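Local coordinates for hypothetical protein PA2218 (PDB 2HDW) that is uncharacterised but has the alpha/beta hydrolase fold and is probably a hydrolase whose substrate is not known, at residues H313-H318 with L336-G341; S201-M206 with Y321-A326; A317-F322 with A342-L347. One frame throughout, in Å; residues are numbered along the deposited sequence.

Interaction 1: residues H313-H318 with L336-G341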
loop_
_atom_site.group_PDB
_atom_site.type_symbol
_atom_site.label_atom_id
_atom_site.label_comp_id
_atom_site.label_asym_id
_atom_site.label_seq_id
_atom_site.Cartn_x
_atom_site.Cartn_y
_atom_site.Cartn_z
ATOM N N HIS A 313 -0.572 -10.488 -10.332
ATOM C CA HIS A 313 -1.464 -11.184 -9.408
ATOM C C HIS A 313 -1.328 -12.707 -9.442
ATOM O O HIS A 313 -1.136 -13.309 -10.504
ATOM C CB HIS A 313 -2.923 -10.804 -9.703
ATOM C CG HIS A 313 -3.759 -10.625 -8.474
ATOM N ND1 HIS A 313 -4.340 -9.421 -8.138
ATOM C CD2 HIS A 313 -4.069 -11.483 -7.473
ATOM C CE1 HIS A 313 -4.967 -9.542 -6.981
ATOM N NE2 HIS A 313 -4.819 -10.783 -6.556
ATOM N N GLY A 314 -1.428 -13.318 -8.265
ATOM C CA GLY A 314 -1.338 -14.759 -8.162
ATOM C C GLY A 314 -2.570 -15.421 -8.752
ATOM O O GLY A 314 -3.695 -14.949 -8.563
ATOM N N GLU A 315 -2.348 -16.517 -9.469
ATOM C CA GLU A 315 -3.407 -17.285 -10.120
ATOM C C GLU A 315 -4.492 -17.770 -9.154
ATOM O O GLU A 315 -5.683 -17.735 -9.473
ATOM C CB GLU A 315 -2.789 -18.508 -10.811
ATOM C CG GLU A 315 -3.773 -19.387 -11.575
ATOM C CD GLU A 315 -3.319 -20.846 -11.650
ATOM O OE1 GLU A 315 -2.136 -21.127 -11.366
ATOM O OE2 GLU A 315 -4.148 -21.713 -11.998
ATOM N N ARG A 316 -4.074 -18.224 -7.978
ATOM C CA ARG A 316 -5.004 -18.763 -6.993
ATOM C C ARG A 316 -5.485 -17.756 -5.959
ATOM O O ARG A 316 -6.178 -18.129 -5.013
ATOM C CB ARG A 316 -4.352 -19.940 -6.261
ATOM C CG ARG A 316 -3.617 -20.919 -7.169
ATOM C CD ARG A 316 -4.538 -21.549 -8.196
ATOM N NE ARG A 316 -4.841 -22.948 -7.893
ATOM C CZ ARG A 316 -5.469 -23.364 -6.797
ATOM N NH1 ARG A 316 -5.866 -22.491 -5.880
ATOM N NH2 ARG A 316 -5.717 -24.658 -6.623
ATOM N N ALA A 317 -5.123 -16.489 -6.129
ATOM C CA ALA A 317 -5.528 -15.466 -5.168
ATOM C C ALA A 317 -7.029 -15.198 -5.185
ATOM O O ALA A 317 -7.640 -15.069 -6.249
ATOM C CB ALA A 317 -4.761 -14.169 -5.431
ATOM N N HIS A 318 -7.618 -15.119 -3.997
ATOM C CA HIS A 318 -9.047 -14.847 -3.849
ATOM C C HIS A 318 -9.337 -13.448 -4.378
ATOM O O HIS A 318 -10.467 -13.115 -4.746
ATOM C CB HIS A 318 -9.432 -14.880 -2.369
ATOM C CG HIS A 318 -8.810 -13.775 -1.569
ATOM N ND1 HIS A 318 -7.472 -13.757 -1.237
ATOM C CD2 HIS A 318 -9.332 -12.623 -1.086
ATOM C CE1 HIS A 318 -7.195 -12.642 -0.587
ATOM N NE2 HIS A 318 -8.307 -11.934 -0.482
ATOM N N LEU A 336 -1.665 -7.492 -17.681
ATOM C CA LEU A 336 -2.084 -8.243 -16.509
ATOM C C LEU A 336 -1.201 -9.487 -16.491
ATOM O O LEU A 336 -1.298 -10.342 -17.366
ATOM C CB LEU A 336 -3.561 -8.635 -16.607
ATOM C CG LEU A 336 -4.036 -9.642 -15.551
ATOM C CD1 LEU A 336 -3.576 -9.216 -14.158
ATOM C CD2 LEU A 336 -5.560 -9.755 -15.615
ATOM N N LEU A 337 -0.319 -9.565 -15.504
ATOM C CA LEU A 337 0.599 -10.688 -15.375
ATOM C C LEU A 337 0.142 -11.613 -14.256
ATOM O O LEU A 337 0.131 -11.229 -13.088
ATOM C CB LEU A 337 2.004 -10.161 -15.075
ATOM C CG LEU A 337 3.156 -11.151 -14.912
ATOM C CD1 LEU A 337 3.329 -11.990 -16.178
ATOM C CD2 LEU A 337 4.432 -10.362 -14.616
ATOM N N ILE A 338 -0.223 -12.839 -14.619
ATOM C CA ILE A 338 -0.685 -13.823 -13.647
ATOM C C ILE A 338 0.453 -14.762 -13.244
ATOM O O ILE A 338 1.126 -15.333 -14.100
ATOM C CB ILE A 338 -1.850 -14.663 -14.235
ATOM C CG1 ILE A 338 -3.028 -13.745 -14.589
ATOM C CG2 ILE A 338 -2.284 -15.734 -13.247
ATOM C CD1 ILE A 338 -3.551 -12.908 -13.426
ATOM N N VAL A 339 0.677 -14.904 -11.940
ATOM C CA VAL A 339 1.720 -15.788 -11.436
ATOM C C VAL A 339 1.088 -17.149 -11.184
ATOM O O VAL A 339 0.269 -17.305 -10.272
ATOM C CB VAL A 339 2.321 -15.255 -10.123
ATOM C CG1 VAL A 339 3.338 -16.249 -9.572
ATOM C CG2 VAL A 339 2.976 -13.897 -10.370
ATOM N N PRO A 340 1.466 -18.160 -11.979
ATOM C CA PRO A 340 0.886 -19.495 -11.793
ATOM C C PRO A 340 0.955 -20.055 -10.377
ATOM O O PRO A 340 1.997 -20.014 -9.727
ATOM C CB PRO A 340 1.656 -20.353 -12.799
ATOM C CG PRO A 340 2.986 -19.645 -12.918
ATOM C CD PRO A 340 2.575 -18.193 -12.951
ATOM N N GLY A 341 -0.183 -20.562 -9.910
ATOM C CA GLY A 341 -0.281 -21.176 -8.596
ATOM C C GLY A 341 -0.030 -20.336 -7.359
ATOM O O GLY A 341 0.063 -20.887 -6.262
#

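Interaction 2: residues S201-M206 with Y321-A326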
loop_
_atom_site.group_PDB
_atom_site.type_symbol
_atom_site.label_atom_id
_atom_site.label_comp_id
_atom_site.label_asym_id
_atom_site.label_seq_id
_atom_site.Cartn_x
_atom_site.Cartn_y
_atom_site.Cartn_z
ATOM N N SER A 201 0.696 -5.005 -7.136
ATOM C CA SER A 201 0.929 -6.399 -6.779
ATOM C C SER A 201 -0.222 -6.924 -5.923
ATOM O O SER A 201 -0.533 -6.351 -4.878
ATOM C CB SER A 201 2.254 -6.536 -6.021
ATOM O OG SER A 201 2.607 -7.900 -5.853
ATOM N N THR A 202 -0.856 -8.002 -6.385
ATOM C CA THR A 202 -1.974 -8.630 -5.672
ATOM C C THR A 202 -2.880 -7.559 -5.037
ATOM O O THR A 202 -3.204 -7.597 -3.846
ATOM C CB THR A 202 -1.429 -9.644 -4.602
ATOM O OG1 THR A 202 -2.501 -10.465 -4.128
ATOM C CG2 THR A 202 -0.777 -8.917 -3.416
ATOM N N MET A 203 -3.315 -6.624 -5.877
ATOM C CA MET A 203 -4.129 -5.488 -5.453
ATOM C C MET A 203 -5.569 -5.735 -5.025
ATOM O O MET A 203 -6.185 -6.753 -5.350
ATOM C CB MET A 203 -4.155 -4.409 -6.563
ATOM C CG MET A 203 -5.121 -4.696 -7.737
ATOM S SD MET A 203 -5.370 -3.310 -8.931
ATOM C CE MET A 203 -6.650 -2.347 -8.119
ATOM N N TYR A 204 -6.082 -4.744 -4.299
ATOM C CA TYR A 204 -7.459 -4.672 -3.823
ATOM C C TYR A 204 -7.838 -3.242 -4.202
ATOM O O TYR A 204 -6.967 -2.377 -4.308
ATOM C CB TYR A 204 -7.538 -4.709 -2.293
ATOM C CG TYR A 204 -7.848 -6.023 -1.613
ATOM C CD1 TYR A 204 -6.974 -7.108 -1.701
ATOM C CD2 TYR A 204 -8.947 -6.134 -0.754
ATOM C CE1 TYR A 204 -7.175 -8.258 -0.940
ATOM C CE2 TYR A 204 -9.156 -7.281 0.010
ATOM C CZ TYR A 204 -8.262 -8.336 -0.082
ATOM O OH TYR A 204 -8.420 -9.446 0.723
ATOM N N ASP A 205 -9.121 -2.995 -4.421
ATOM C CA ASP A 205 -9.599 -1.637 -4.647
ATOM C C ASP A 205 -10.339 -1.517 -3.315
ATOM O O ASP A 205 -11.429 -2.072 -3.169
ATOM C CB ASP A 205 -10.596 -1.566 -5.811
ATOM C CG ASP A 205 -11.357 -0.246 -5.848
ATOM O OD1 ASP A 205 -11.485 0.391 -4.783
ATOM O OD2 ASP A 205 -11.850 0.150 -6.927
ATOM N N MET A 206 -9.745 -0.842 -2.331
ATOM C CA MET A 206 -10.388 -0.745 -1.026
ATOM C C MET A 206 -11.788 -0.116 -0.987
ATOM O O MET A 206 -12.580 -0.452 -0.099
ATOM C CB MET A 206 -9.465 -0.048 -0.013
ATOM C CG MET A 206 -8.170 -0.821 0.337
ATOM S SD MET A 206 -8.375 -2.592 0.809
ATOM C CE MET A 206 -9.463 -2.390 2.228
ATOM N N TYR A 321 -9.578 -11.146 -8.918
ATOM C CA TYR A 321 -10.576 -10.408 -9.675
ATOM C C TYR A 321 -10.403 -8.889 -9.618
ATOM O O TYR A 321 -10.777 -8.192 -10.562
ATOM C CB TYR A 321 -11.987 -10.809 -9.236
ATOM C CG TYR A 321 -12.453 -10.231 -7.923
ATOM C CD1 TYR A 321 -13.196 -9.052 -7.886
ATOM C CD2 TYR A 321 -12.217 -10.901 -6.722
ATOM C CE1 TYR A 321 -13.704 -8.559 -6.692
ATOM C CE2 TYR A 321 -12.720 -10.417 -5.520
ATOM C CZ TYR A 321 -13.465 -9.247 -5.515
ATOM O OH TYR A 321 -13.975 -8.770 -4.337
ATOM N N PHE A 322 -9.835 -8.368 -8.531
ATOM C CA PHE A 322 -9.625 -6.919 -8.435
ATOM C C PHE A 322 -8.744 -6.411 -9.576
ATOM O O PHE A 322 -9.025 -5.369 -10.172
ATOM C CB PHE A 322 -8.980 -6.540 -7.098
ATOM C CG PHE A 322 -9.913 -6.636 -5.921
ATOM C CD1 PHE A 322 -11.079 -5.878 -5.877
ATOM C CD2 PHE A 322 -9.618 -7.474 -4.850
ATOM C CE1 PHE A 322 -11.943 -5.951 -4.778
ATOM C CE2 PHE A 322 -10.474 -7.555 -3.744
ATOM C CZ PHE A 322 -11.639 -6.789 -3.712
ATOM N N SER A 323 -7.674 -7.143 -9.874
ATOM C CA SER A 323 -6.767 -6.762 -10.956
ATOM C C SER A 323 -7.428 -6.937 -12.319
ATOM O O SER A 323 -7.136 -6.198 -13.263
ATOM C CB SER A 323 -5.493 -7.603 -10.907
ATOM O OG SER A 323 -4.751 -7.318 -9.743
ATOM N N GLU A 324 -8.312 -7.926 -12.423
ATOM C CA GLU A 324 -9.006 -8.188 -13.677
ATOM C C GLU A 324 -9.966 -7.043 -13.974
ATOM O O GLU A 324 -10.151 -6.668 -15.131
ATOM C CB GLU A 324 -9.759 -9.512 -13.593
ATOM C CG GLU A 324 -8.842 -10.685 -13.315
ATOM C CD GLU A 324 -9.582 -12.000 -13.213
ATOM O OE1 GLU A 324 -10.640 -12.031 -12.557
ATOM O OE2 GLU A 324 -9.100 -13.000 -13.783
ATOM N N THR A 325 -10.561 -6.490 -12.920
ATOM C CA THR A 325 -11.482 -5.364 -13.053
ATOM C C THR A 325 -10.672 -4.124 -13.443
ATOM O O THR A 325 -11.028 -3.405 -14.373
ATOM C CB THR A 325 -12.240 -5.089 -11.718
ATOM O OG1 THR A 325 -13.173 -6.150 -11.468
ATOM C CG2 THR A 325 -13.005 -3.769 -11.781
ATOM N N ALA A 326 -9.572 -3.886 -12.733
ATOM C CA ALA A 326 -8.727 -2.732 -13.015
ATOM C C ALA A 326 -8.137 -2.821 -14.422
ATOM O O ALA A 326 -8.094 -1.828 -15.148
ATOM C CB ALA A 326 -7.611 -2.630 -11.973
HETATM O O HOH W 1 -2.233 -6.324 -8.855
#

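Interaction 3: residues A317-F322 with A342-L347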
loop_
_atom_site.group_PDB
_atom_site.type_symbol
_atom_site.label_atom_id
_atom_site.label_comp_id
_atom_site.label_asym_id
_atom_site.label_seq_id
_atom_site.Cartn_x
_atom_site.Cartn_y
_atom_site.Cartn_z
ATOM N N ALA A 317 -5.123 -16.489 -6.129
ATOM C CA ALA A 317 -5.528 -15.466 -5.168
ATOM C C ALA A 317 -7.029 -15.198 -5.185
ATOM O O ALA A 317 -7.640 -15.069 -6.249
ATOM C CB ALA A 317 -4.761 -14.169 -5.431
ATOM N N HIS A 318 -7.618 -15.119 -3.997
ATOM C CA HIS A 318 -9.047 -14.847 -3.849
ATOM C C HIS A 318 -9.337 -13.448 -4.378
ATOM O O HIS A 318 -10.467 -13.115 -4.746
ATOM C CB HIS A 318 -9.432 -14.880 -2.369
ATOM C CG HIS A 318 -8.810 -13.775 -1.569
ATOM N ND1 HIS A 318 -7.472 -13.757 -1.237
ATOM C CD2 HIS A 318 -9.332 -12.623 -1.086
ATOM C CE1 HIS A 318 -7.195 -12.642 -0.587
ATOM N NE2 HIS A 318 -8.307 -11.934 -0.482
ATOM N N SER A 319 -8.294 -12.630 -4.403
ATOM C CA SER A 319 -8.396 -11.242 -4.831
ATOM C C SER A 319 -8.017 -10.991 -6.286
ATOM O O SER A 319 -7.993 -9.843 -6.728
ATOM C CB SER A 319 -7.481 -10.403 -3.954
ATOM O OG SER A 319 -6.182 -10.965 -4.005
ATOM N N ARG A 320 -7.718 -12.047 -7.029
ATOM C CA ARG A 320 -7.310 -11.860 -8.415
ATOM C C ARG A 320 -8.292 -11.032 -9.228
ATOM O O ARG A 320 -7.890 -10.288 -10.125
ATOM C CB ARG A 320 -7.096 -13.204 -9.109
ATOM C CG ARG A 320 -6.491 -13.062 -10.502
ATOM C CD ARG A 320 -6.300 -14.407 -11.181
ATOM N NE ARG A 320 -7.576 -15.058 -11.445
ATOM C CZ ARG A 320 -7.706 -16.266 -11.985
ATOM N NH1 ARG A 320 -6.625 -16.963 -12.324
ATOM N NH2 ARG A 320 -8.919 -16.776 -12.186
ATOM N N TYR A 321 -9.578 -11.146 -8.918
ATOM C CA TYR A 321 -10.576 -10.408 -9.675
ATOM C C TYR A 321 -10.403 -8.889 -9.618
ATOM O O TYR A 321 -10.777 -8.192 -10.562
ATOM C CB TYR A 321 -11.987 -10.809 -9.236
ATOM C CG TYR A 321 -12.453 -10.231 -7.923
ATOM C CD1 TYR A 321 -13.196 -9.052 -7.886
ATOM C CD2 TYR A 321 -12.217 -10.901 -6.722
ATOM C CE1 TYR A 321 -13.704 -8.559 -6.692
ATOM C CE2 TYR A 321 -12.720 -10.417 -5.520
ATOM C CZ TYR A 321 -13.465 -9.247 -5.515
ATOM O OH TYR A 321 -13.975 -8.770 -4.337
ATOM N N PHE A 322 -9.835 -8.368 -8.531
ATOM C CA PHE A 322 -9.625 -6.919 -8.435
ATOM C C PHE A 322 -8.744 -6.411 -9.576
ATOM O O PHE A 322 -9.025 -5.369 -10.172
ATOM C CB PHE A 322 -8.980 -6.540 -7.098
ATOM C CG PHE A 322 -9.913 -6.636 -5.921
ATOM C CD1 PHE A 322 -11.079 -5.878 -5.877
ATOM C CD2 PHE A 322 -9.618 -7.474 -4.850
ATOM C CE1 PHE A 322 -11.943 -5.951 -4.778
ATOM C CE2 PHE A 322 -10.474 -7.555 -3.744
ATOM C CZ PHE A 322 -11.639 -6.789 -3.712
ATOM N N ALA A 342 0.064 -19.019 -7.507
ATOM C CA ALA A 342 0.325 -18.161 -6.359
ATOM C C ALA A 342 -0.942 -17.681 -5.650
ATOM O O ALA A 342 -1.968 -17.402 -6.282
ATOM C CB ALA A 342 1.167 -16.964 -6.791
ATOM N N SER A 343 -0.867 -17.596 -4.327
ATOM C CA SER A 343 -1.994 -17.130 -3.527
ATOM C C SER A 343 -1.821 -15.627 -3.361
ATOM O O SER A 343 -0.931 -15.033 -3.968
ATOM C CB SER A 343 -1.974 -17.778 -2.148
ATOM O OG SER A 343 -0.889 -17.272 -1.389
ATOM N N HIS A 344 -2.656 -15.024 -2.520
ATOM C CA HIS A 344 -2.571 -13.591 -2.271
ATOM C C HIS A 344 -1.330 -13.268 -1.443
ATOM O O HIS A 344 -0.466 -12.489 -1.869
ATOM C CB HIS A 344 -3.827 -13.101 -1.541
ATOM C CG HIS A 344 -3.830 -11.626 -1.272
ATOM N ND1 HIS A 344 -3.124 -11.056 -0.235
ATOM C CD2 HIS A 344 -4.402 -10.600 -1.945
ATOM C CE1 HIS A 344 -3.262 -9.743 -0.280
ATOM N NE2 HIS A 344 -4.030 -9.441 -1.309
ATOM N N VAL A 345 -1.231 -13.870 -0.258
ATOM C CA VAL A 345 -0.093 -13.616 0.615
ATOM C C VAL A 345 1.240 -14.057 0.007
ATOM O O VAL A 345 2.295 -13.608 0.441
ATOM C CB VAL A 345 -0.292 -14.280 2.003
ATOM C CG1 VAL A 345 0.937 -14.085 2.859
ATOM C CG2 VAL A 345 -1.502 -13.651 2.702
ATOM N N ASP A 346 1.203 -14.915 -1.007
ATOM C CA ASP A 346 2.448 -15.344 -1.648
ATOM C C ASP A 346 3.224 -14.152 -2.195
ATOM O O ASP A 346 4.457 -14.138 -2.163
ATOM C CB ASP A 346 2.184 -16.294 -2.820
ATOM C CG ASP A 346 2.036 -17.734 -2.390
ATOM O OD1 ASP A 346 2.498 -18.096 -1.285
ATOM O OD2 ASP A 346 1.462 -18.510 -3.179
ATOM N N LEU A 347 2.507 -13.159 -2.717
ATOM C CA LEU A 347 3.165 -11.985 -3.289
ATOM C C LEU A 347 3.532 -10.930 -2.254
ATOM O O LEU A 347 3.883 -9.804 -2.599
ATOM C CB LEU A 347 2.297 -11.367 -4.401
ATOM C CG LEU A 347 2.516 -11.923 -5.822
ATOM C CD1 LEU A 347 2.351 -13.437 -5.828
ATOM C CD2 LEU A 347 1.535 -11.280 -6.794
HETATM O O HOH W 2 -5.663 -15.857 -1.620
#

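Interaction 1: residues H313-H318 with L336-G341
His-313 meets the neighbouring strand through its backbone: its N donates to Leu-337 O (2.9 Å, N-H...O 155°), and its O receives Val-339 N at 2.8 Å. The same carbonyl oxygen lies 3.2 Å from Ile-338 CA, a CA-H...O contact. The imidazole leads away from this strand, toward Ser-323 OG at ND1 and Ser-319 OG at NE2. Gly-314 continues the parallel register opposite Val-339 and starts a type I turn reaching Ala-317, in which Ala-317 N bonds back to Gly-314 O. Glu-315 extends the ladder past the last bridge, its N donating to Val-339 O at 2.8 Å. CG of Glu-315 is anti to the backbone N (chi1 -178°), and the extended chain beyond it takes OE1 to Gly-341 N at a doubtfully short 2.5 Å; that amide meets the carboxylate on its anti side, 19° out of plane. Ile-338 CG2 packs on Glu-315 CA and CB, both at 3.7 Å. Arg-316 adds CG, lying 3.6 Å from Gly-341 CA. These bonds join the two strands of a beta-alpha-beta unit, the second at the sheet edge; past the pairing a carboxylate serves as the next acceptor, linking residues 340-341 to the loop after strand 309-314.

Interaction 2: residues S201-M206 with Y321-A326
Phe-322 and Tyr-204 form an offset stack, with ring centroids 4.8 Å apart and planes at 27°. The overlap is partial: Phe-322 CE2 lies over the rim of the tyrosine face, 3.6 Å from Tyr-204 CD2. The same phenyl ring also covers backbone. Tyr-204 CA makes a CH-pi contact 4.0 Å from the Phe-322 centroid, and Asp-205 N sits over the same face, also displaced toward the rim, while Tyr-321 CZ lies over the opposite face. Phe-322 CB, directed toward the loop, lies 3.3 Å from Met-203 O; CG, anti to the carbonyl carbon (chi1 -73°), starts the ring toward Tyr-204 CA. The Met-203 side chain runs beside the helix, past Phe-322 CB. Its CG lies 3.3 Å from Ser-323 OG, and its SD reaches Ala-326 CB, one helical turn beyond Phe-322, at 3.8 Å. Water 1 bridges the segments by accepting from Met-203 N and bonding Ser-323 OG at 2.8 Å; that hydroxyl also bonds His-313 ND1. Tyr-204 OH is shared among Tyr-214, Tyr-263 and His-318, while Asp-205 OD1 caps helix 206-212. The contact thus fixes the loop after strand 197-201 on helix 320-329 mainly by apolar and aromatic surface. It does so at a polar cost, since the buried Met-203 O and Asp-205 N have no hydrogen-bond partner in the model.

Interaction 3: residues A317-F322 with A342-L347
Ala-342 brings its carbonyl oxygen to 3.3 Å from Ala-317 N, but the angle is poor and no hydrogen bond results; that oxygen instead takes the amide of Arg-316. Ser-343 lies against Ala-317, whose CB is 3.9 Å from Ser-343 C. Its polar groups turn inward to its own segment: Ser-343 N donates to Asp-346 OD2 (2.8 Å, N-H...O 173°) and Ser-343 OG accepts from Asp-346 N at 3.2 Å. This reciprocal pair is a capping box, leading into the short helix 346-349, and Asp-346 OD2 also forms a salt bridge with Arg-353. His-344 carries most of the contact. Its N lies 3.7 Å from Ala-317 CB and donates to water 2, which also bonds His-318 ND1 at 2.8 Å, so one water links the two segments. Its CB sits at the edge of the His-318 ring, near that ring's plane, 3.5 Å from CE1. CG of His-344 is anti to the backbone N (chi1 -179°), which starts the imidazole out toward residues 318-319. The two histidine rings lie with planes at 45° and meet obliquely. Ser-319 OG comes up to the edge of the His-344 ring, but too closely in the model for the detail to be trusted. The loop after the final strand is where alpha/beta hydrolases usually carry their catalytic histidine, so His-344 is a plausible candidate. Its side chain touches Cys-179, which lies between strand 173-178 and helix 180-191, where the fold's nucleophile would be expected; this is consistent with a catalytic pair, though none is demonstrated. Around this contact, Tyr-204, Tyr-263 and Tyr-348 present rings to His-344, Phe-259 stacks on His-318, helix 258-267 packs on Val-345, and Leu-347 rests on Ile-312 of strand 309-314.

Interactions 1 and 3 start from one connection, the loop between strand 309-314 and helix 320-329, and pair it first with the edge strand, then with the loop that follows it; interaction 2 holds the following helix to the loop after strand 197-201. Interaction 1 is partly buried and depends on backbone hydrogen bonds, whereas interactions 2 and 3 are buried and have no direct hydrogen bond across their segments, each using a bridging water beside its side-chain packing. Ring geometry separates those two: an offset stack in one, an oblique histidine pair in the other. His-313 and His-318 tie the three together through Ser-323, Ser-319 and Tyr-204.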